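Local coordinates for protein VMS1 (Saccharomyces cerevisiae, PDB 5WHG) that cleaves polypeptidyl-tRNAs downstream of ribosome-associated quality control, releasing incompletely synthesized polypeptides for degradation, at residues S34-M38 with I163-K168; Y23-L27 with L195-N199; F248-K252 with W303-L307. Residue numbers count along the deposited sequence, not the author numbering.

Contact 1 (S34-M38 with I163-K168); sequences SLKLM and IYFKSK
Just after helix 29-34, Lys36 and Leu37 form a short, weakly bonded strand at the edge, within this chain, of a four-stranded antiparallel sheet, running antiparallel to strand 162-166. Leu37 and Phe165 form a non-hydrogen-bonded pair (CA-CA 4.6 Å). Ile163 CG2 meets Leu37 CD1 at 3.5 Å, with Leu37 chi1 t. Tyr164 O accepts a nearly linear hydrogen bond from Met38 N (3.1 Å), and Tyr164 CB lies 4.1 Å from Met38 CB; Met38 SE (selenomethionine) sits 5.4 Å from the Tyr164 ring centroid in an oblique Met-aromatic contact. Phe165 (chi1 m) carries Leu35 CD1 over one ring face, with Leu35 CB 3.9 Å from Phe165 CD2, and Leu195 of helix 191-198 packs against both residues. Phe165 CA also makes a 3.1 Å CA-H...O contact to Lys36 O. Lys166 N donates to Lys36 O (2.9 Å), whereas Lys36 N reaches Lys166 O only weakly (3.4 Å); Lys166 CD touches Met38 CE at 3.7 Å. Ser167 CB rests 3.5 Å from Ser34 OG, which bonds back to Leu31 O. Two sound backbone bonds and one weak one thus hold the short edge strand; Leu35 and Leu37 add apolar packing against Phe165 and Ile163.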
loop_
_atom_site.group_PDB
_atom_site.type_symbol
_atom_site.label_atom_id
_atom_site.label_comp_id
_atom_site.label_asym_id
_atom_site.label_seq_id
_atom_site.Cartn_x
_atom_site.Cartn_y
_atom_site.Cartn_z
ATOM N N SER A 34 -23.117 5.954 -1.537
ATOM C CA SER A 34 -23.976 4.862 -1.975
ATOM C C SER A 34 -23.548 3.514 -1.401
ATOM O O SER A 34 -24.410 2.661 -1.169
ATOM C CB SER A 34 -24.029 4.795 -3.516
ATOM O OG SER A 34 -22.965 4.042 -4.092
ATOM N N LEU A 35 -22.250 3.313 -1.141
ATOM C CA LEU A 35 -21.741 2.040 -0.628
ATOM C C LEU A 35 -22.505 1.570 0.608
ATOM O O LEU A 35 -22.679 2.322 1.572
ATOM C CB LEU A 35 -20.259 2.181 -0.293
ATOM C CG LEU A 35 -19.309 2.398 -1.470
ATOM C CD1 LEU A 35 -17.859 2.187 -1.033
ATOM C CD2 LEU A 35 -19.664 1.496 -2.669
ATOM N N LYS A 36 -22.952 0.311 0.574
ATOM C CA LYS A 36 -23.709 -0.305 1.659
ATOM C C LYS A 36 -23.117 -1.676 1.952
ATOM O O LYS A 36 -23.016 -2.513 1.047
ATOM C CB LYS A 36 -25.197 -0.455 1.302
ATOM C CG LYS A 36 -25.871 0.768 0.689
ATOM C CD LYS A 36 -26.050 1.907 1.685
ATOM C CE LYS A 36 -27.072 2.912 1.156
ATOM N NZ LYS A 36 -27.510 3.914 2.171
ATOM N N LEU A 37 -22.746 -1.913 3.214
ATOM C CA LEU A 37 -22.003 -3.116 3.578
ATOM C C LEU A 37 -22.899 -4.349 3.627
ATOM O O LEU A 37 -23.944 -4.345 4.286
ATOM C CB LEU A 37 -21.329 -2.943 4.934
ATOM C CG LEU A 37 -20.661 -4.259 5.348
ATOM C CD1 LEU A 37 -19.317 -4.430 4.632
ATOM C CD2 LEU A 37 -20.528 -4.398 6.853
HETATM N N MSE A 38 -22.457 -5.421 2.972
HETATM C CA MSE A 38 -23.151 -6.700 3.018
HETATM C C MSE A 38 -22.842 -7.551 4.260
HETATM O O MSE A 38 -21.686 -7.706 4.642
HETATM C CB MSE A 38 -22.814 -7.504 1.776
HETATM C CG MSE A 38 -23.372 -8.899 1.824
HETATM SE SE MSE A 38 -23.243 -9.780 0.112
HETATM C CE MSE A 38 -23.984 -8.372 -1.013
ATOM N N ILE A 163 -14.373 -7.959 1.408
ATOM C CA ILE A 163 -15.532 -7.321 2.010
ATOM C C ILE A 163 -16.326 -6.709 0.862
ATOM O O ILE A 163 -15.731 -6.243 -0.119
ATOM C CB ILE A 163 -15.088 -6.271 3.054
ATOM C CG1 ILE A 163 -14.682 -6.970 4.351
ATOM C CG2 ILE A 163 -16.147 -5.218 3.299
ATOM C CD1 ILE A 163 -14.332 -6.027 5.465
ATOM N N TYR A 164 -17.663 -6.763 0.954
ATOM C CA TYR A 164 -18.546 -6.438 -0.166
ATOM C C TYR A 164 -19.451 -5.256 0.152
ATOM O O TYR A 164 -19.905 -5.093 1.291
ATOM C CB TYR A 164 -19.420 -7.629 -0.549
ATOM C CG TYR A 164 -18.648 -8.895 -0.802
ATOM C CD1 TYR A 164 -18.051 -9.128 -2.027
ATOM C CD2 TYR A 164 -18.520 -9.863 0.186
ATOM C CE1 TYR A 164 -17.337 -10.286 -2.270
ATOM C CE2 TYR A 164 -17.814 -11.027 -0.048
ATOM C CZ TYR A 164 -17.218 -11.232 -1.282
ATOM O OH TYR A 164 -16.506 -12.384 -1.532
ATOM N N PHE A 165 -19.717 -4.448 -0.874
ATOM C CA PHE A 165 -20.710 -3.384 -0.815
ATOM C C PHE A 165 -21.683 -3.511 -1.990
ATOM O O PHE A 165 -21.387 -4.150 -3.009
ATOM C CB PHE A 165 -20.054 -1.993 -0.824
ATOM C CG PHE A 165 -19.084 -1.776 0.294
ATOM C CD1 PHE A 165 -17.741 -2.116 0.144
ATOM C CD2 PHE A 165 -19.507 -1.246 1.504
ATOM C CE1 PHE A 165 -16.836 -1.925 1.181
ATOM C CE2 PHE A 165 -18.605 -1.056 2.553
ATOM C CZ PHE A 165 -17.264 -1.394 2.384
ATOM N N LYS A 166 -22.855 -2.888 -1.846
ATOM C CA LYS A 166 -23.863 -2.873 -2.900
ATOM C C LYS A 166 -24.132 -1.443 -3.362
ATOM O O LYS A 166 -23.982 -0.494 -2.581
ATOM C CB LYS A 166 -25.172 -3.524 -2.425
ATOM C CG LYS A 166 -24.993 -4.829 -1.650
ATOM C CD LYS A 166 -26.321 -5.545 -1.508
ATOM C CE LYS A 166 -26.650 -5.912 -0.063
ATOM N NZ LYS A 166 -28.146 -6.134 0.126
ATOM N N SER A 167 -24.549 -1.297 -4.639
ATOM C CA SER A 167 -24.791 0.016 -5.250
ATOM C C SER A 167 -25.383 -0.018 -6.664
ATOM O O SER A 167 -26.606 0.094 -6.820
ATOM C CB SER A 167 -23.492 0.826 -5.272
ATOM O OG SER A 167 -22.439 0.008 -5.717
ATOM N N LYS A 168 -24.530 -0.137 -7.701
ATOM C CA LYS A 168 -24.898 0.096 -9.109
ATOM C C LYS A 168 -24.642 -1.148 -9.957
ATOM O O LYS A 168 -23.509 -1.389 -10.379
ATOM C CB LYS A 168 -24.126 1.288 -9.688
ATOM C CG LYS A 168 -24.409 2.579 -8.949
ATOM C CD LYS A 168 -23.959 3.807 -9.702
ATOM C CE LYS A 168 -24.647 5.042 -9.121
ATOM N NZ LYS A 168 -24.301 5.251 -7.703
#

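Contact 2 (Y23-L27 with L195-N199); sequences YIFDL and LTFWN
Trp198 (chi1 m) offers the face of its indole to the edge of Phe25: an edge-to-face pair, 5.2 Å between the Phe25 centroid and that of the five-membered ring, planes at 65°, with Phe25 CE1 3.7 Å from Trp198 CD2. Ile24 CG2 fits beside them, 3.4 Å from Trp198 CE3 and 3.8 Å from Leu195 CD2. Residues 23-26 form a type I beta turn, closed by Asp26 N to Tyr23 O (3.0 Å), and this turn packs on the C-terminal end of helix 191-198. Asn199, the first residue past the helix, lies with its CA 5.3 Å from Phe25 CA. Its chi1 is m and its chi2 -87°, so that the amide reaches both backbones: ND2 donates to Leu195 O (2.6 Å) and weakly to Ile24 O (3.1 Å), while OD1 accepts a very short bond from Leu27 N (2.5 Å). Leu32 of helix 29-34 touches Leu27, Leu195 and Asn199, and Phe25 also stacks on the His225 ring.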
loop_
_atom_site.group_PDB
_atom_site.type_symbol
_atom_site.label_atom_id
_atom_site.label_comp_id
_atom_site.label_asym_id
_atom_site.label_seq_id
_atom_site.Cartn_x
_atom_site.Cartn_y
_atom_site.Cartn_z
ATOM N N TYR A 23 -10.683 3.821 -7.482
ATOM C CA TYR A 23 -9.519 3.862 -6.607
ATOM C C TYR A 23 -9.961 4.114 -5.170
ATOM O O TYR A 23 -10.566 5.149 -4.866
ATOM C CB TYR A 23 -8.540 4.939 -7.061
ATOM C CG TYR A 23 -7.212 4.894 -6.335
ATOM C CD1 TYR A 23 -6.363 3.805 -6.468
ATOM C CD2 TYR A 23 -6.804 5.941 -5.528
ATOM C CE1 TYR A 23 -5.153 3.766 -5.815
ATOM C CE2 TYR A 23 -5.587 5.904 -4.870
ATOM C CZ TYR A 23 -4.772 4.819 -5.018
ATOM O OH TYR A 23 -3.570 4.786 -4.367
ATOM N N ILE A 24 -9.625 3.178 -4.281
ATOM C CA ILE A 24 -10.119 3.200 -2.914
ATOM C C ILE A 24 -9.750 4.477 -2.156
ATOM O O ILE A 24 -10.472 4.871 -1.234
ATOM C CB ILE A 24 -9.609 1.930 -2.208
ATOM C CG1 ILE A 24 -10.341 0.711 -2.778
ATOM C CG2 ILE A 24 -9.813 2.014 -0.709
ATOM C CD1 ILE A 24 -9.606 -0.586 -2.555
ATOM N N PHE A 25 -8.681 5.173 -2.548
ATOM C CA PHE A 25 -8.253 6.375 -1.840
ATOM C C PHE A 25 -8.652 7.670 -2.547
ATOM O O PHE A 25 -8.136 8.740 -2.205
ATOM C CB PHE A 25 -6.744 6.333 -1.613
ATOM C CG PHE A 25 -6.291 5.129 -0.837
ATOM C CD1 PHE A 25 -6.730 4.929 0.469
ATOM C CD2 PHE A 25 -5.448 4.192 -1.410
ATOM C CE1 PHE A 25 -6.326 3.826 1.195
ATOM C CE2 PHE A 25 -5.039 3.083 -0.689
ATOM C CZ PHE A 25 -5.473 2.904 0.618
ATOM N N ASP A 26 -9.576 7.594 -3.505
ATOM C CA ASP A 26 -9.954 8.744 -4.314
ATOM C C ASP A 26 -11.345 8.535 -4.909
ATOM O O ASP A 26 -11.592 8.876 -6.068
ATOM C CB ASP A 26 -8.908 8.968 -5.408
ATOM C CG ASP A 26 -9.032 10.325 -6.085
ATOM O OD1 ASP A 26 -9.888 11.137 -5.661
ATOM O OD2 ASP A 26 -8.262 10.566 -7.047
ATOM N N LEU A 27 -12.260 7.967 -4.124
ATOM C CA LEU A 27 -13.623 7.744 -4.583
ATOM C C LEU A 27 -14.462 9.012 -4.449
ATOM O O LEU A 27 -14.404 9.714 -3.431
ATOM C CB LEU A 27 -14.275 6.620 -3.781
ATOM C CG LEU A 27 -13.602 5.259 -3.677
ATOM C CD1 LEU A 27 -14.220 4.501 -2.506
ATOM C CD2 LEU A 27 -13.763 4.472 -4.972
ATOM N N LEU A 195 -13.502 3.781 4.695
ATOM C CA LEU A 195 -13.515 4.322 3.339
ATOM C C LEU A 195 -13.683 5.836 3.330
ATOM O O LEU A 195 -13.029 6.533 2.545
ATOM C CB LEU A 195 -14.622 3.665 2.521
ATOM C CG LEU A 195 -14.307 2.239 2.065
ATOM C CD1 LEU A 195 -15.532 1.601 1.461
ATOM C CD2 LEU A 195 -13.173 2.204 1.064
ATOM N N THR A 196 -14.549 6.375 4.187
ATOM C CA THR A 196 -14.736 7.821 4.143
ATOM C C THR A 196 -13.509 8.548 4.678
ATOM O O THR A 196 -13.138 9.603 4.151
ATOM C CB THR A 196 -16.012 8.229 4.891
ATOM O OG1 THR A 196 -16.119 9.658 4.922
ATOM C CG2 THR A 196 -16.013 7.702 6.300
ATOM N N PHE A 197 -12.836 7.981 5.680
ATOM C CA PHE A 197 -11.611 8.593 6.189
ATOM C C PHE A 197 -10.482 8.536 5.161
ATOM O O PHE A 197 -9.666 9.462 5.072
ATOM C CB PHE A 197 -11.185 7.905 7.485
ATOM C CG PHE A 197 -9.823 8.322 7.965
ATOM C CD1 PHE A 197 -9.652 9.516 8.657
ATOM C CD2 PHE A 197 -8.710 7.532 7.707
ATOM C CE1 PHE A 197 -8.401 9.906 9.085
ATOM C CE2 PHE A 197 -7.456 7.910 8.135
ATOM C CZ PHE A 197 -7.298 9.100 8.818
ATOM N N TRP A 198 -10.400 7.437 4.403
ATOM C CA TRP A 198 -9.438 7.344 3.311
ATOM C C TRP A 198 -9.680 8.418 2.259
ATOM O O TRP A 198 -8.729 8.967 1.689
ATOM C CB TRP A 198 -9.507 5.951 2.680
ATOM C CG TRP A 198 -8.971 4.940 3.600
ATOM C CD1 TRP A 198 -8.209 5.185 4.699
ATOM C CD2 TRP A 198 -9.143 3.519 3.537
ATOM N NE1 TRP A 198 -7.888 4.008 5.325
ATOM C CE2 TRP A 198 -8.451 2.968 4.638
ATOM C CE3 TRP A 198 -9.813 2.660 2.668
ATOM C CZ2 TRP A 198 -8.414 1.598 4.893
ATOM C CZ3 TRP A 198 -9.771 1.295 2.918
ATOM C CH2 TRP A 198 -9.082 0.779 4.024
ATOM N N ASN A 199 -10.946 8.723 1.979
ATOM C CA ASN A 199 -11.290 9.698 0.949
ATOM C C ASN A 199 -11.577 11.053 1.594
ATOM O O ASN A 199 -12.711 11.531 1.655
ATOM C CB ASN A 199 -12.477 9.207 0.129
ATOM C CG ASN A 199 -12.193 7.916 -0.597
ATOM O OD1 ASN A 199 -11.669 7.920 -1.706
ATOM N ND2 ASN A 199 -12.557 6.799 0.018
#

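Contact 3 (F248-K252 with W303-L307); sequences FLEHK and WEPYL
Trp303 and Tyr306, at the start of helix 304-308, both direct their CA-to-CB bonds toward residues 248-252, where strand 247-255 turns a corner at Leu249 and Glu250. These two residues both face Ile222 of the neighbouring strand 217-224, forming a classic beta bulge at the edge of the mixed sheet of the VLRF1 domain. The helix stands off from the strand: the closest CA atoms, of Glu250 and Trp303, are 8.3 Å apart, so side chains bridge the gap. The polar link is a short hydrogen bond from Tyr306 OH to Glu250 OE2 (2.5 Å), the glutamate being bent back by m rotamers at chi1 and chi2. Glu250 OE2 lies at the edge of the tyrosine ring, near its plane, and also makes a weak, long ion pair with Arg77. Among the aromatic contacts, Glu250 CG makes an off-centre CH-pi approach, 4.2 Å from the centroid of the Trp303 five-membered ring, and Glu250 CB comes within 3.4 Å of Trp303 CZ2. Lys252 N meets the edge of the same indole, 3.9 Å from Trp303 CH2. The purely apolar contribution is slight: Leu249 CD1 lies 4.4 Å from Tyr306 CE1, with Leu76 of helix 66-76 touching both residues. Glu250 therefore serves the interface twice, its methylenes packing on an indole and its carboxylate accepting a hydrogen bond from the tyrosine hydroxyl.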
loop_
_atom_site.group_PDB
_atom_site.type_symbol
_atom_site.label_atom_id
_atom_site.label_comp_id
_atom_site.label_asym_id
_atom_site.label_seq_id
_atom_site.Cartn_x
_atom_site.Cartn_y
_atom_site.Cartn_z
ATOM N N PHE A 248 5.554 5.874 -6.134
ATOM C CA PHE A 248 6.509 5.237 -5.229
ATOM C C PHE A 248 7.450 6.316 -4.710
ATOM O O PHE A 248 8.300 6.807 -5.449
ATOM C CB PHE A 248 7.295 4.116 -5.914
ATOM C CG PHE A 248 6.568 2.786 -5.990
ATOM C CD1 PHE A 248 5.377 2.568 -5.306
ATOM C CD2 PHE A 248 7.084 1.748 -6.771
ATOM C CE1 PHE A 248 4.706 1.344 -5.396
ATOM C CE2 PHE A 248 6.430 0.520 -6.868
ATOM C CZ PHE A 248 5.237 0.315 -6.180
ATOM N N LEU A 249 7.297 6.681 -3.436
ATOM C CA LEU A 249 8.164 7.686 -2.842
ATOM C C LEU A 249 9.597 7.187 -2.776
ATOM O O LEU A 249 10.535 7.953 -3.011
ATOM C CB LEU A 249 7.645 8.071 -1.453
ATOM C CG LEU A 249 6.209 8.620 -1.399
ATOM C CD1 LEU A 249 5.867 9.163 -0.036
ATOM C CD2 LEU A 249 6.025 9.700 -2.436
ATOM N N GLU A 250 9.785 5.910 -2.452
ATOM C CA GLU A 250 11.075 5.249 -2.592
ATOM C C GLU A 250 10.854 3.874 -3.210
ATOM O O GLU A 250 9.760 3.307 -3.142
ATOM C CB GLU A 250 11.800 5.110 -1.252
ATOM C CG GLU A 250 11.754 6.329 -0.335
ATOM C CD GLU A 250 12.713 7.454 -0.717
ATOM O OE1 GLU A 250 13.439 7.316 -1.723
ATOM O OE2 GLU A 250 12.734 8.483 -0.002
ATOM N N HIS A 251 11.903 3.336 -3.824
ATOM C CA HIS A 251 11.825 1.983 -4.361
ATOM C C HIS A 251 13.236 1.474 -4.572
ATOM O O HIS A 251 14.113 2.233 -4.983
ATOM C CB HIS A 251 11.052 1.930 -5.684
ATOM C CG HIS A 251 11.780 2.579 -6.809
ATOM N ND1 HIS A 251 12.577 1.874 -7.685
ATOM C CD2 HIS A 251 11.880 3.880 -7.165
ATOM C CE1 HIS A 251 13.127 2.713 -8.540
ATOM N NE2 HIS A 251 12.718 3.935 -8.249
ATOM N N LYS A 252 13.446 0.191 -4.286
ATOM C CA LYS A 252 14.743 -0.447 -4.460
ATOM C C LYS A 252 14.523 -1.862 -4.969
ATOM O O LYS A 252 13.526 -2.497 -4.614
ATOM C CB LYS A 252 15.535 -0.469 -3.141
ATOM C CG LYS A 252 17.029 -0.169 -3.289
ATOM C CD LYS A 252 17.296 1.334 -3.163
ATOM C CE LYS A 252 18.734 1.697 -3.548
ATOM N NZ LYS A 252 19.017 3.164 -3.432
ATOM N N TRP A 303 14.725 3.254 5.411
ATOM C CA TRP A 303 13.353 3.719 5.271
ATOM C C TRP A 303 12.619 3.776 6.599
ATOM O O TRP A 303 11.403 3.978 6.615
ATOM C CB TRP A 303 12.576 2.831 4.292
ATOM C CG TRP A 303 13.007 2.949 2.878
ATOM C CD1 TRP A 303 13.886 3.856 2.351
ATOM C CD2 TRP A 303 12.601 2.106 1.796
ATOM N NE1 TRP A 303 14.035 3.641 0.987
ATOM C CE2 TRP A 303 13.266 2.566 0.627
ATOM C CE3 TRP A 303 11.743 1.008 1.694
ATOM C CZ2 TRP A 303 13.080 1.973 -0.622
ATOM C CZ3 TRP A 303 11.546 0.423 0.441
ATOM C CH2 TRP A 303 12.213 0.906 -0.700
ATOM N N GLU A 304 13.332 3.613 7.705
ATOM C CA GLU A 304 12.725 3.608 9.036
ATOM C C GLU A 304 11.723 4.737 9.276
ATOM O O GLU A 304 10.645 4.458 9.829
ATOM C CB GLU A 304 13.875 3.607 10.057
ATOM C CG GLU A 304 13.507 3.707 11.545
ATOM C CD GLU A 304 14.745 3.516 12.446
ATOM O OE1 GLU A 304 14.674 2.735 13.423
ATOM O OE2 GLU A 304 15.803 4.128 12.155
ATOM N N PRO A 305 11.988 6.004 8.912
ATOM C CA PRO A 305 10.963 7.038 9.166
ATOM C C PRO A 305 9.675 6.776 8.415
ATOM O O PRO A 305 8.588 6.952 8.981
ATOM C CB PRO A 305 11.637 8.338 8.699
ATOM C CG PRO A 305 13.093 8.048 8.707
ATOM C CD PRO A 305 13.245 6.594 8.407
ATOM N N TYR A 306 9.787 6.363 7.144
ATOM C CA TYR A 306 8.626 5.930 6.356
ATOM C C TYR A 306 7.887 4.758 7.001
ATOM O O TYR A 306 6.651 4.763 7.064
ATOM C CB TYR A 306 9.060 5.508 4.953
ATOM C CG TYR A 306 9.586 6.579 4.050
ATOM C CD1 TYR A 306 8.772 7.617 3.630
ATOM C CD2 TYR A 306 10.879 6.525 3.569
ATOM C CE1 TYR A 306 9.232 8.583 2.780
ATOM C CE2 TYR A 306 11.346 7.486 2.705
ATOM C CZ TYR A 306 10.515 8.517 2.318
ATOM O OH TYR A 306 10.959 9.485 1.450
ATOM N N LEU A 307 8.632 3.710 7.422
ATOM C CA LEU A 307 8.024 2.473 7.925
ATOM C C LEU A 307 7.243 2.695 9.219
ATOM O O LEU A 307 6.217 2.045 9.445
ATOM C CB LEU A 307 9.088 1.384 8.131
ATOM C CG LEU A 307 9.701 0.843 6.816
ATOM C CD1 LEU A 307 10.917 -0.114 6.996
ATOM C CD2 LEU A 307 8.630 0.184 5.957
#

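Contacts 1 and 2 are neighbours, their centres 14 Å apart, and they touch where Leu195 CD1 packs 3.5 Å from Leu35 CD1 and 3.6 Å from Phe165 CZ. Along the chain, contact 2 brackets contact 1: helix 191-198 returns to the N-terminal residues on either side of helix 29-34, covering part of the four-stranded sheet. Contact 3 follows, across the chain's centre, 22 Å from contact 2 and 33 Å from contact 1 between centres, and belongs to the mixed five-stranded sheet of the VLRF1 domain, the part that mediates 60S binding. Contacts 1 and 2 build on the small sheet, contact 3 on the edge of the larger, with residues 23-27, which touch helix 351-362, between.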